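Local coordinates for succinate--CoA ligase subunit alpha (Campylobacter jejuni, PDB 6MEL), which forms the alpha subunit of a CoA ligase, joining a Rossmann-type CoA-binding domain to a CoA-ligase family domain and pairing with a second protein chain, at residues A[220-223]-A[224-228]; A[136-140]-A[141-145]; A[76-79]-A[80-84]; A[152-155]-A[156-159]. All coordinates share one frame; numbering follows the deposited sequence.

Contact 1: residues A[220-223]-A[224-228]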
ATOM      1  N   LYS A 220       0.256   2.565 -23.906  1.00 47.94           N
ATOM      2  CA  LYS A 220       0.276   3.431 -25.059  1.00 50.84           C
ATOM      3  C   LYS A 220       1.693   3.948 -25.298  1.00 49.97           C
ATOM      4  O   LYS A 220       2.163   3.994 -26.424  1.00 47.83           O
ATOM      5  CB  LYS A 220      -0.643   4.619 -24.828  1.00 56.85           C
ATOM      6  CG  LYS A 220      -0.783   5.511 -26.047  1.00 64.42           C
ATOM      7  CD  LYS A 220      -1.353   6.829 -25.670  1.00 71.48           C
ATOM      8  CE  LYS A 220      -2.583   7.145 -26.482  1.00 77.40           C
ATOM      9  NZ  LYS A 220      -2.713   8.614 -26.565  1.00 86.74           N
ATOM     10  N   PHE A 221       2.363   4.323 -24.207  1.00 45.98           N
ATOM     11  CA  PHE A 221       3.709   4.770 -24.273  1.00 43.63           C
ATOM     12  C   PHE A 221       4.587   3.724 -24.978  1.00 43.80           C
ATOM     13  O   PHE A 221       5.443   4.095 -25.773  1.00 44.42           O
ATOM     14  CB  PHE A 221       4.225   5.111 -22.882  1.00 45.14           C
ATOM     15  CG  PHE A 221       5.681   5.474 -22.859  1.00 45.39           C
ATOM     16  CD1 PHE A 221       6.077   6.792 -23.047  1.00 48.89           C
ATOM     17  CD2 PHE A 221       6.653   4.497 -22.719  1.00 46.31           C
ATOM     18  CE1 PHE A 221       7.429   7.119 -23.063  1.00 49.47           C
ATOM     19  CE2 PHE A 221       8.002   4.826 -22.735  1.00 46.67           C
ATOM     20  CZ  PHE A 221       8.382   6.137 -22.896  1.00 49.53           C
ATOM     21  N   ILE A 222       4.454   2.443 -24.616  1.00 43.24           N
ATOM     22  CA  ILE A 222       5.236   1.361 -25.240  1.00 43.62           C
ATOM     23  C   ILE A 222       4.971   1.339 -26.764  1.00 47.19           C
ATOM     24  O   ILE A 222       5.900   1.356 -27.588  1.00 42.86           O
ATOM     25  CB  ILE A 222       4.957   0.012 -24.548  1.00 41.84           C
ATOM     26  CG1 ILE A 222       5.650  -0.048 -23.182  1.00 41.34           C
ATOM     27  CG2 ILE A 222       5.391  -1.160 -25.423  1.00 41.22           C
ATOM     28  CD1 ILE A 222       4.996  -1.000 -22.221  1.00 40.80           C
ATOM     29  N   LYS A 223       3.694   1.324 -27.138  1.00 48.83           N
ATOM     30  CA  LYS A 223       3.322   1.287 -28.539  1.00 51.40           C
ATOM     31  C   LYS A 223       4.024   2.410 -29.311  1.00 49.31           C
ATOM     32  O   LYS A 223       4.559   2.176 -30.342  1.00 50.02           O
ATOM     33  CB  LYS A 223       1.807   1.443 -28.677  1.00 56.41           C
ATOM     34  CG  LYS A 223       1.291   1.382 -30.113  1.00 58.37           C
ATOM     35  CD  LYS A 223       1.530   0.033 -30.730  1.00 62.81           C
ATOM     36  CE  LYS A 223       0.720  -0.137 -31.997  1.00 70.53           C
ATOM     37  NZ  LYS A 223       1.434  -1.002 -32.960  1.00 73.13           N
ATOM     38  N   GLU A 224       4.023   3.620 -28.757  1.00 50.14           N
ATOM     39  CA  GLU A 224       4.513   4.793 -29.425  1.00 53.82           C
ATOM     40  C   GLU A 224       6.037   4.931 -29.330  1.00 53.91           C
ATOM     41  O   GLU A 224       6.605   5.605 -30.152  1.00 50.51           O
ATOM     42  CB  GLU A 224       3.801   6.039 -28.894  1.00 55.16           C
ATOM     43  CG  GLU A 224       2.422   6.201 -29.516  1.00 61.44           C
ATOM     44  CD  GLU A 224       1.458   7.163 -28.833  1.00 64.06           C
ATOM     45  OE1 GLU A 224       1.909   7.971 -28.002  1.00 70.12           O
ATOM     46  OE2 GLU A 224       0.241   7.096 -29.132  1.00 73.16           O
ATOM     47  N   ASN A 225       6.714   4.327 -28.347  1.00 49.73           N
ATOM     48  CA  ASN A 225       8.115   4.725 -28.131  1.00 48.40           C
ATOM     49  C   ASN A 225       9.086   3.550 -28.022  1.00 47.97           C
ATOM     50  O   ASN A 225      10.269   3.773 -28.093  1.00 49.20           O
ATOM     51  CB  ASN A 225       8.271   5.584 -26.879  1.00 47.09           C
ATOM     52  CG  ASN A 225       7.484   6.865 -26.984  1.00 50.38           C
ATOM     53  OD1 ASN A 225       7.967   7.827 -27.551  1.00 56.30           O
ATOM     54  ND2 ASN A 225       6.258   6.871 -26.503  1.00 49.89           N
ATOM     55  N   ILE A 226       8.605   2.342 -27.733  1.00 45.72           N
ATOM     56  CA  ILE A 226       9.486   1.248 -27.360  1.00 45.51           C
ATOM     57  C   ILE A 226       9.320   0.146 -28.407  1.00 47.74           C
ATOM     58  O   ILE A 226       8.284  -0.515 -28.448  1.00 47.99           O
ATOM     59  CB  ILE A 226       9.137   0.740 -25.943  1.00 43.50           C
ATOM     60  CG1 ILE A 226       9.122   1.875 -24.916  1.00 43.29           C
ATOM     61  CG2 ILE A 226      10.069  -0.375 -25.511  1.00 44.23           C
ATOM     62  CD1 ILE A 226      10.490   2.441 -24.608  1.00 41.87           C
ATOM     63  N   SER A 227      10.367  -0.124 -29.185  1.00 45.86           N
ATOM     64  CA  SER A 227      10.256  -1.151 -30.225  1.00 49.24           C
ATOM     65  C   SER A 227      10.806  -2.505 -29.745  1.00 48.36           C
ATOM     66  O   SER A 227      10.528  -3.536 -30.332  1.00 49.62           O
ATOM     67  CB  SER A 227      10.944  -0.666 -31.490  1.00 49.19           C
ATOM     68  OG  SER A 227      12.322  -0.506 -31.234  1.00 49.50           O
ATOM     69  N   LYS A 228      11.612  -2.517 -28.681  1.00 46.65           N
ATOM     70  CA  LYS A 228      12.009  -3.789 -28.076  1.00 46.12           C
ATOM     71  C   LYS A 228      10.786  -4.473 -27.483  1.00 45.60           C
ATOM     72  O   LYS A 228       9.866  -3.815 -26.987  1.00 44.47           O
ATOM     73  CB  LYS A 228      13.102  -3.591 -27.021  1.00 45.34           C
ATOM     74  CG  LYS A 228      14.372  -3.024 -27.637  1.00 45.23           C
ATOM     75  CD  LYS A 228      15.567  -2.910 -26.734  1.00 44.60           C
ATOM     76  CE  LYS A 228      16.738  -2.267 -27.469  1.00 46.47           C
ATOM     77  NZ  LYS A 228      17.822  -1.886 -26.520  1.00 47.22           N
TER

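Contact 2: residues A[136-140]-A[141-145]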
ATOM      1  N   GLY A 136      21.116  -2.674  -2.809  1.00 36.96           N
ATOM      2  CA  GLY A 136      19.904  -3.164  -2.208  1.00 36.92           C
ATOM      3  C   GLY A 136      20.074  -4.557  -1.649  1.00 38.25           C
ATOM      4  O   GLY A 136      21.188  -4.931  -1.243  1.00 37.94           O
ATOM      5  N   ILE A 137      18.950  -5.266  -1.588  1.00 35.14           N
ATOM      6  CA  ILE A 137      18.783  -6.447  -0.761  1.00 38.88           C
ATOM      7  C   ILE A 137      18.522  -7.681  -1.638  1.00 40.55           C
ATOM      8  O   ILE A 137      18.140  -8.750  -1.137  1.00 39.84           O
ATOM      9  CB  ILE A 137      17.638  -6.254   0.250  1.00 39.47           C
ATOM     10  CG1 ILE A 137      16.287  -6.109  -0.456  1.00 41.12           C
ATOM     11  CG2 ILE A 137      17.926  -5.101   1.213  1.00 40.13           C
ATOM     12  CD1 ILE A 137      15.078  -6.119   0.502  1.00 41.80           C
ATOM     13  N   MET A 138      18.709  -7.559  -2.958  1.00 38.76           N
ATOM     14  CA  MET A 138      18.420  -8.714  -3.815  1.00 40.48           C
ATOM     15  C   MET A 138      19.547  -9.753  -3.726  1.00 41.19           C
ATOM     16  O   MET A 138      20.712  -9.398  -3.551  1.00 40.19           O
ATOM     17  CB  MET A 138      18.198  -8.293  -5.268  1.00 41.23           C
ATOM     18  CG  MET A 138      19.418  -7.705  -5.933  1.00 45.47           C
ATOM     19  SD  MET A 138      19.860  -6.046  -5.307  1.00 54.54           S
ATOM     20  CE  MET A 138      18.477  -5.142  -6.009  1.00 57.07           C
ATOM     21  N   PRO A 139      19.215 -11.062  -3.899  1.00 40.19           N
ATOM     22  CA  PRO A 139      20.206 -12.143  -3.963  1.00 41.12           C
ATOM     23  C   PRO A 139      20.996 -12.100  -5.280  1.00 41.80           C
ATOM     24  O   PRO A 139      20.469 -12.407  -6.367  1.00 40.00           O
ATOM     25  CB  PRO A 139      19.369 -13.416  -3.862  1.00 42.60           C
ATOM     26  CG  PRO A 139      18.008 -13.016  -4.475  1.00 43.63           C
ATOM     27  CD  PRO A 139      17.832 -11.566  -4.049  1.00 41.66           C
ATOM     28  N   GLY A 140      22.263 -11.690  -5.169  1.00 38.32           N
ATOM     29  CA  GLY A 140      23.104 -11.430  -6.344  1.00 41.30           C
ATOM     30  C   GLY A 140      23.205 -12.612  -7.301  1.00 40.68           C
ATOM     31  O   GLY A 140      23.183 -12.449  -8.533  1.00 42.68           O
ATOM     32  N   PHE A 141      23.279 -13.818  -6.752  1.00 42.47           N
ATOM     33  CA  PHE A 141      23.657 -14.982  -7.558  1.00 47.15           C
ATOM     34  C   PHE A 141      22.489 -15.401  -8.481  1.00 46.37           C
ATOM     35  O   PHE A 141      22.698 -16.047  -9.466  1.00 45.60           O
ATOM     36  CB  PHE A 141      24.137 -16.103  -6.641  1.00 52.22           C
ATOM     37  CG  PHE A 141      22.971 -16.837  -6.012  1.00 64.66           C
ATOM     38  CD1 PHE A 141      22.398 -16.390  -4.813  1.00 64.05           C
ATOM     39  CD2 PHE A 141      22.384 -17.928  -6.658  1.00 67.01           C
ATOM     40  CE1 PHE A 141      21.335 -17.069  -4.242  1.00 58.40           C
ATOM     41  CE2 PHE A 141      21.299 -18.591  -6.089  1.00 67.44           C
ATOM     42  CZ  PHE A 141      20.773 -18.146  -4.889  1.00 63.37           C
ATOM     43  N   ILE A 142      21.250 -14.999  -8.187  1.00 44.72           N
ATOM     44  CA  ILE A 142      20.120 -15.305  -9.055  1.00 42.92           C
ATOM     45  C   ILE A 142      20.284 -14.599 -10.405  1.00 41.23           C
ATOM     46  O   ILE A 142      19.795 -15.075 -11.458  1.00 45.11           O
ATOM     47  CB  ILE A 142      18.826 -14.865  -8.342  1.00 46.66           C
ATOM     48  CG1 ILE A 142      18.593 -15.665  -7.065  1.00 45.85           C
ATOM     49  CG2 ILE A 142      17.637 -14.929  -9.290  1.00 45.34           C
ATOM     50  CD1 ILE A 142      18.425 -17.156  -7.311  1.00 52.29           C
ATOM     51  N   PHE A 143      20.934 -13.427 -10.384  1.00 41.09           N
ATOM     52  CA  PHE A 143      21.048 -12.545 -11.544  1.00 39.59           C
ATOM     53  C   PHE A 143      22.297 -12.910 -12.353  1.00 45.48           C
ATOM     54  O   PHE A 143      23.383 -12.429 -12.062  1.00 48.79           O
ATOM     55  CB  PHE A 143      21.027 -11.080 -11.109  1.00 40.06           C
ATOM     56  CG  PHE A 143      19.685 -10.689 -10.545  1.00 39.72           C
ATOM     57  CD1 PHE A 143      18.699 -10.179 -11.366  1.00 38.98           C
ATOM     58  CD2 PHE A 143      19.368 -10.967  -9.220  1.00 38.45           C
ATOM     59  CE1 PHE A 143      17.436  -9.899 -10.862  1.00 40.12           C
ATOM     60  CE2 PHE A 143      18.127 -10.626  -8.704  1.00 39.19           C
ATOM     61  CZ  PHE A 143      17.152 -10.129  -9.538  1.00 39.33           C
ATOM     62  N   LYS A 144      22.116 -13.777 -13.355  1.00 46.89           N
ATOM     63  CA  LYS A 144      23.161 -14.100 -14.323  1.00 49.71           C
ATOM     64  C   LYS A 144      23.037 -13.150 -15.503  1.00 43.59           C
ATOM     65  O   LYS A 144      21.950 -12.831 -15.936  1.00 44.27           O
ATOM     66  CB  LYS A 144      23.055 -15.541 -14.826  1.00 53.66           C
ATOM     67  CG  LYS A 144      23.253 -16.603 -13.754  1.00 62.91           C
ATOM     68  CD  LYS A 144      24.527 -16.423 -12.934  1.00 69.92           C
ATOM     69  CE  LYS A 144      24.790 -17.541 -11.945  1.00 71.19           C
ATOM     70  NZ  LYS A 144      25.419 -16.980 -10.724  1.00 74.05           N
ATOM     71  N   LYS A 145      24.170 -12.732 -16.032  1.00 43.78           N
ATOM     72  CA  LYS A 145      24.202 -11.690 -17.059  1.00 46.85           C
ATOM     73  C   LYS A 145      23.487 -12.173 -18.318  1.00 49.19           C
ATOM     74  O   LYS A 145      23.639 -13.324 -18.711  1.00 47.63           O
ATOM     75  CB  LYS A 145      25.638 -11.301 -17.386  1.00 52.15           C
ATOM     76  CG  LYS A 145      25.788 -10.104 -18.306  1.00 61.06           C
ATOM     77  CD  LYS A 145      27.240  -9.817 -18.653  1.00 67.85           C
ATOM     78  CE  LYS A 145      27.456  -8.424 -19.205  1.00 73.65           C
ATOM     79  NZ  LYS A 145      27.406  -7.427 -18.105  1.00 82.66           N
TER
HETATM   80  O   HOH W   1      25.249 -13.319 -10.496  1.00 60.16           O

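Contact 3: residues A[76-79]-A[80-84]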
ATOM      1  N   PHE A  76      10.681   6.651   9.515  1.00 33.92           N
ATOM      2  CA  PHE A  76      10.471   7.964  10.020  1.00 36.01           C
ATOM      3  C   PHE A  76      11.535   8.938   9.505  1.00 34.90           C
ATOM      4  O   PHE A  76      11.345  10.132   9.676  1.00 35.34           O
ATOM      5  CB  PHE A  76      10.371   7.994  11.550  1.00 39.35           C
ATOM      6  CG  PHE A  76      11.593   7.464  12.278  1.00 44.92           C
ATOM      7  CD1 PHE A  76      12.744   8.228  12.393  1.00 49.15           C
ATOM      8  CD2 PHE A  76      11.566   6.209  12.884  1.00 52.21           C
ATOM      9  CE1 PHE A  76      13.872   7.741  13.060  1.00 53.11           C
ATOM     10  CE2 PHE A  76      12.691   5.713  13.547  1.00 56.12           C
ATOM     11  CZ  PHE A  76      13.839   6.488  13.643  1.00 53.63           C
ATOM     12  N   ALA A  77      12.631   8.432   8.922  1.00 34.56           N
ATOM     13  CA  ALA A  77      13.770   9.249   8.513  1.00 37.16           C
ATOM     14  C   ALA A  77      13.858   9.353   6.982  1.00 34.95           C
ATOM     15  O   ALA A  77      14.682  10.112   6.452  1.00 36.57           O
ATOM     16  CB  ALA A  77      15.075   8.686   9.120  1.00 34.95           C
ATOM     17  N   VAL A  78      13.041   8.590   6.267  1.00 33.16           N
ATOM     18  CA  VAL A  78      13.231   8.395   4.807  1.00 34.27           C
ATOM     19  C   VAL A  78      13.076   9.738   4.074  1.00 34.57           C
ATOM     20  O   VAL A  78      13.906  10.105   3.265  1.00 33.39           O
ATOM     21  CB  VAL A  78      12.315   7.297   4.211  1.00 34.60           C
ATOM     22  CG1 VAL A  78      12.218   7.408   2.679  1.00 35.39           C
ATOM     23  CG2 VAL A  78      12.792   5.885   4.594  1.00 36.44           C
ATOM     24  N   GLY A  79      12.012  10.474   4.383  1.00 37.74           N
ATOM     25  CA  GLY A  79      11.726  11.691   3.688  1.00 36.40           C
ATOM     26  C   GLY A  79      12.865  12.671   3.828  1.00 36.08           C
ATOM     27  O   GLY A  79      13.317  13.221   2.833  1.00 36.91           O
ATOM     28  N   ASP A  80      13.288  12.907   5.073  1.00 34.41           N
ATOM     29  CA  ASP A  80      14.392  13.813   5.351  1.00 36.84           C
ATOM     30  C   ASP A  80      15.707  13.316   4.730  1.00 35.68           C
ATOM     31  O   ASP A  80      16.497  14.169   4.248  1.00 34.34           O
ATOM     32  CB  ASP A  80      14.541  14.113   6.842  1.00 38.29           C
ATOM     33  CG  ASP A  80      13.376  14.931   7.369  1.00 38.30           C
ATOM     34  OD1 ASP A  80      12.581  15.466   6.522  1.00 39.69           O
ATOM     35  OD2 ASP A  80      13.217  14.962   8.595  1.00 41.38           O
ATOM     36  N   SER A  81      15.917  11.993   4.655  1.00 33.80           N
ATOM     37  CA  SER A  81      17.159  11.443   4.054  1.00 35.43           C
ATOM     38  C   SER A  81      17.142  11.615   2.534  1.00 36.07           C
ATOM     39  O   SER A  81      18.218  11.878   1.944  1.00 36.61           O
ATOM     40  CB  SER A  81      17.426   9.997   4.446  1.00 34.86           C
ATOM     41  OG  SER A  81      17.778   9.936   5.820  1.00 34.19           O
ATOM     42  N   VAL A  82      15.950  11.526   1.907  1.00 33.46           N
ATOM     43  CA  VAL A  82      15.843  11.773   0.479  1.00 34.19           C
ATOM     44  C   VAL A  82      16.116  13.265   0.194  1.00 34.62           C
ATOM     45  O   VAL A  82      16.881  13.607  -0.726  1.00 35.01           O
ATOM     46  CB  VAL A  82      14.474  11.327  -0.071  1.00 33.69           C
ATOM     47  CG1 VAL A  82      14.257  11.838  -1.496  1.00 34.30           C
ATOM     48  CG2 VAL A  82      14.343   9.822   0.004  1.00 34.49           C
ATOM     49  N   ILE A  83      15.524  14.146   1.004  1.00 33.68           N
ATOM     50  CA  ILE A  83      15.729  15.587   0.886  1.00 34.96           C
ATOM     51  C   ILE A  83      17.219  15.919   1.084  1.00 35.53           C
ATOM     52  O   ILE A  83      17.743  16.692   0.344  1.00 34.45           O
ATOM     53  CB  ILE A  83      14.814  16.345   1.867  1.00 34.44           C
ATOM     54  CG1 ILE A  83      13.359  16.269   1.386  1.00 33.67           C
ATOM     55  CG2 ILE A  83      15.259  17.793   2.043  1.00 34.87           C
ATOM     56  CD1 ILE A  83      12.360  16.793   2.396  1.00 35.45           C
ATOM     57  N   GLU A  84      17.864  15.336   2.095  1.00 34.53           N
ATOM     58  CA  GLU A  84      19.280  15.549   2.349  1.00 37.58           C
ATOM     59  C   GLU A  84      20.144  15.171   1.125  1.00 36.70           C
ATOM     60  O   GLU A  84      21.028  15.903   0.698  1.00 37.33           O
ATOM     61  CB  GLU A  84      19.702  14.707   3.552  1.00 37.63           C
ATOM     62  CG  GLU A  84      21.155  14.934   3.951  1.00 38.56           C
ATOM     63  CD  GLU A  84      21.617  14.205   5.192  1.00 40.72           C
ATOM     64  OE1 GLU A  84      20.814  13.367   5.782  1.00 41.56           O
ATOM     65  OE2 GLU A  84      22.796  14.419   5.551  1.00 40.22           O
TER
HETATM   66  O   HOH W   2      11.649  12.056   7.272  1.00 35.37           O
HETATM   67  O   HOH W   3      12.899  12.558   9.894  1.00 49.15           O

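Contact 4: residues A[152-155]-A[156-159]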
ATOM      1  N   SER A 152      10.156  -3.897 -11.841  1.00 35.12           N
ATOM      2  CA  SER A 152       9.193  -4.588 -10.961  1.00 35.49           C
ATOM      3  C   SER A 152       8.809  -3.740  -9.737  1.00 35.05           C
ATOM      4  O   SER A 152       9.674  -3.204  -9.045  1.00 34.45           O
ATOM      5  CB  SER A 152       9.751  -5.906 -10.546  1.00 36.23           C
ATOM      6  OG  SER A 152       8.868  -6.610  -9.696  1.00 32.73           O
ATOM      7  N   LYS A 153       7.512  -3.750  -9.429  1.00 32.45           N
ATOM      8  CA  LYS A 153       6.990  -3.138  -8.229  1.00 35.28           C
ATOM      9  C   LYS A 153       7.142  -4.075  -7.017  1.00 36.99           C
ATOM     10  O   LYS A 153       6.746  -3.688  -5.863  1.00 35.71           O
ATOM     11  CB  LYS A 153       5.505  -2.831  -8.383  1.00 36.41           C
ATOM     12  CG  LYS A 153       5.110  -1.517  -9.048  1.00 35.25           C
ATOM     13  CD  LYS A 153       3.612  -1.427  -9.163  1.00 35.56           C
ATOM     14  CE  LYS A 153       3.165  -0.111  -9.751  1.00 36.80           C
ATOM     15  NZ  LYS A 153       1.690  -0.040  -9.846  1.00 36.86           N
ATOM     16  N   SER A 154       7.714  -5.270  -7.212  1.00 35.00           N
ATOM     17  CA  SER A 154       7.866  -6.196  -6.074  1.00 37.93           C
ATOM     18  C   SER A 154       9.317  -6.647  -5.846  1.00 40.56           C
ATOM     19  O   SER A 154      10.251  -6.253  -6.576  1.00 37.27           O
ATOM     20  CB  SER A 154       6.910  -7.352  -6.131  1.00 42.65           C
ATOM     21  OG  SER A 154       6.525  -7.677  -7.412  1.00 44.98           O
ATOM     22  N   GLY A 155       9.489  -7.405  -4.748  1.00 39.09           N
ATOM     23  CA  GLY A 155      10.778  -7.974  -4.341  1.00 40.38           C
ATOM     24  C   GLY A 155      10.951  -9.419  -4.813  1.00 40.22           C
ATOM     25  O   GLY A 155      11.506  -9.697  -5.905  1.00 41.87           O
ATOM     26  N   THR A 156      10.455 -10.368  -4.017  1.00 38.05           N
ATOM     27  CA  THR A 156      10.662 -11.794  -4.311  1.00 37.55           C
ATOM     28  C   THR A 156      10.092 -12.205  -5.676  1.00 37.69           C
ATOM     29  O   THR A 156      10.651 -13.092  -6.325  1.00 38.39           O
ATOM     30  CB  THR A 156      10.104 -12.667  -3.174  1.00 37.08           C
ATOM     31  OG1 THR A 156       8.738 -12.340  -2.938  1.00 34.92           O
ATOM     32  CG2 THR A 156      10.928 -12.456  -1.921  1.00 36.18           C
ATOM     33  N   LEU A 157       8.980 -11.618  -6.117  1.00 36.78           N
ATOM     34  CA  LEU A 157       8.431 -11.974  -7.427  1.00 36.52           C
ATOM     35  C   LEU A 157       9.417 -11.592  -8.552  1.00 37.94           C
ATOM     36  O   LEU A 157       9.483 -12.229  -9.573  1.00 38.12           O
ATOM     37  CB  LEU A 157       7.075 -11.299  -7.607  1.00 34.59           C
ATOM     38  CG  LEU A 157       6.379 -11.494  -8.948  1.00 35.47           C
ATOM     39  CD1 LEU A 157       6.116 -12.964  -9.256  1.00 36.27           C
ATOM     40  CD2 LEU A 157       5.081 -10.726  -8.952  1.00 36.84           C
ATOM     41  N   THR A 158      10.199 -10.548  -8.351  1.00 37.15           N
ATOM     42  CA  THR A 158      11.247 -10.169  -9.274  1.00 38.37           C
ATOM     43  C   THR A 158      12.313 -11.278  -9.391  1.00 38.92           C
ATOM     44  O   THR A 158      12.829 -11.564 -10.473  1.00 38.61           O
ATOM     45  CB  THR A 158      11.912  -8.862  -8.821  1.00 38.54           C
ATOM     46  OG1 THR A 158      10.964  -7.825  -8.553  1.00 39.03           O
ATOM     47  CG2 THR A 158      12.920  -8.390  -9.835  1.00 38.45           C
ATOM     48  N   TYR A 159      12.644 -11.909  -8.262  1.00 40.00           N
ATOM     49  CA  TYR A 159      13.681 -12.943  -8.223  1.00 40.52           C
ATOM     50  C   TYR A 159      13.127 -14.180  -8.927  1.00 40.32           C
ATOM     51  O   TYR A 159      13.837 -14.853  -9.668  1.00 39.21           O
ATOM     52  CB  TYR A 159      14.125 -13.251  -6.775  1.00 40.56           C
ATOM     53  CG  TYR A 159      14.382 -12.046  -5.887  1.00 39.41           C
ATOM     54  CD1 TYR A 159      14.731 -10.809  -6.407  1.00 39.18           C
ATOM     55  CD2 TYR A 159      14.215 -12.127  -4.517  1.00 38.04           C
ATOM     56  CE1 TYR A 159      14.905  -9.694  -5.591  1.00 41.79           C
ATOM     57  CE2 TYR A 159      14.388 -11.028  -3.686  1.00 39.16           C
ATOM     58  CZ  TYR A 159      14.707  -9.794  -4.222  1.00 40.74           C
ATOM     59  OH  TYR A 159      14.887  -8.713  -3.394  1.00 41.73           O
TER

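Contact 1: residues A[220-223]-A[224-228]
Backbone N of Glu-224 donates to O of Lys-220 at 3.0 Å, an i to i+4 alpha-helical bond near the C-terminal end of helix 214-225, the connecting helix of a beta-alpha-beta crossover between strands 203-209 and 230-235. Two residues on, Ile-222 O accepts twice: from Ile-226 N at 2.9 Å and from Asn-225 N at 3.2 Å. Phe-221 O, offered only a weak bond by Asn-225 N, is taken by that residue's own side chain. Asn-225 ND2 donates to it at 3.0 Å, in the carbonyl plane and on a lone pair, while the oxygen lies close to the amide plane. This bond helps to hold the amide's rotation. With chi1 at -61°, the asparagine CG stands beside its backbone N, and the amide folds back over the Phe-221 ring. ND2 therefore also rides above one face of that ring, toward the rim, with ring and amide planes 25° apart. Asn-225 CB adds a CH-pi contact 4.2 Å from the ring centroid. Ile-226 CG1 approaches the same ring obliquely, 3.8 Å from Phe-221 CE2. The phenylalanine also touches Lys-189 and Ser-193 of helix 188-197, whereas Ile-222 packs inward on Met-206 of strand 203-209. On the exposed flank the Glu-224 carboxylate crosses the aliphatic chain of Lys-220 at a slant, with OE2 3.6 Å from Lys-220 CG; Lys-220 NZ stays 4.2 Å from OE2 of Glu-224, beyond a salt bridge.

Contact 2: residues A[136-140]-A[141-145]
Gly-140 and Pro-139 offer their carbonyls to the residues three places on, making a short 3-10 turn. Pro-139 O accepts from Ile-142 N at 3.3 Å, and Gly-140 O from Phe-143 N at 3.1 Å. Pro-139 O also lies in the plane of the Phe-143 ring, at its edge, 3.4 Å from CD2 of Phe-143. The proline ring packs on Ile-142, its CG 3.8 Å from Ile-142 CG1, with its CB looser against Phe-141 CE1. Phe-141 has CG wedged between its own backbone N and carbonyl carbon (chi1 79°), which sets CG1 of Ile-142 over one ring face, toward its rim. Lys-144 NZ ties down Phe-141 O at 3.1 Å, using a lone pair in the carbonyl plane. A water donates to Gly-140 O and, at 2.6 Å, to Phe-143 O, so it bridges the two carbonyls. Another protein chain packs on Pro-139, Phe-141 and Ile-142. The loop connects strands 133-136 and 148-152; within it Phe-143 plugs inward between Ile-128 of strand 126-129, Ile-172 and Ala-175 of strand 172-177, and Ala-162 of helix 156-167.

Contact 3: residues A[76-79]-A[80-84]
Phe-76 O is gripped by two waters, and both lead to Asp-80. One donates to Phe-76 O at 3.1 Å and accepts from Asp-80 N at 2.9 Å, so this water bridges the carbonyl to the backbone N four residues on. The second donates to Phe-76 O at 2.9 Å and to Asp-80 OD2 at 2.8 Å, linking main chain and carboxylate. With chi1 at -68°, the aspartate CG lies beside its backbone N, which turns the carboxylate back toward the second water. A negative group in the first turn of helix 78-87 would probably be favoured by the helix dipole. Regular helical bonding then takes over. Ser-81 N donates to Ala-77 O at 2.9 Å and Val-82 N to Val-78 O at 2.8 Å. Ile-83 N follows to Gly-79 O at 3.0 Å, with the isoleucine CG1 branch laid against the same oxygen. On the inner flank, branches of two valines one turn apart meet obliquely, Val-78 CG1 to Val-82 CG2 at 4.2 Å. This is the helix of a Rossmann-type beta-alpha-beta unit, running from strand 68-71 to strand 92-95. Val-78 and Val-82 both rest on Val-95 of strand 92-95, Val-82 and Ile-83 lean on Ala-108 of helix 102-115, and Glu-84 OE2 accepts from the backbone N of Val-57 at the start of helix 57-64.

Contact 4: residues A[152-155]-A[156-159]
Ser-152 OG and Thr-158 OG1 stand 2.7 Å apart at the tight, buried end of this junction, the serine donating. Thr-158 OG1 donates in turn to Ser-154 O at 2.6 Å, from well above the carbonyl plane, so the threonine hydroxyl both accepts and donates. Ser-152 OG, held anti to its backbone N (chi1 180°), also accepts from Ser-154 N at 3.0 Å, which makes an ST turn. The chain of bonds clamps the loop to the first turn of the helix. Leu-157 CB rests 3.7 Å from Ser-154 OG. Gly-155 O draws only weak bonds, from Thr-158 N at 2.9 Å and Tyr-159 N at 3.4 Å, but packs closely over the centre of one face of the Tyr-159 ring, 3.3 Å above its plane. The looser side is at Thr-156, which is partly exposed and turns outward; its OG1 hydrogen-bonds the backbone of the other protein chain, and a bound citric acid lies about 4 Å from its side chain. With Gly-155 as N-cap, this is a beta-alpha junction, strand 148-152 turning into helix 156-167 beside the subunit interface.

Contacts 2 and 4 form one neighbourhood, their centres 12 Å apart. Tyr-159 joins them: its CE2 lies 3.5 Å from Pro-139 CD, and its OH 3.6 Å from Met-138 CA. Both also meet the other protein chain and lie close to bound citric acid, about 5 Å from the Pro-139 side chain and about 4 Å from that of Thr-156; it probably comes from the crystallisation liquor but may mark a pocket. Contact 1 belongs with contact 4 to the CoA-ligase region but stands apart, about 12 Å away between nearest atoms, on a crossover helix. Contact 3 belongs to the CoA-binding region and lies on the opposite side of the chain's centre from contact 1, about 34 Å between centres.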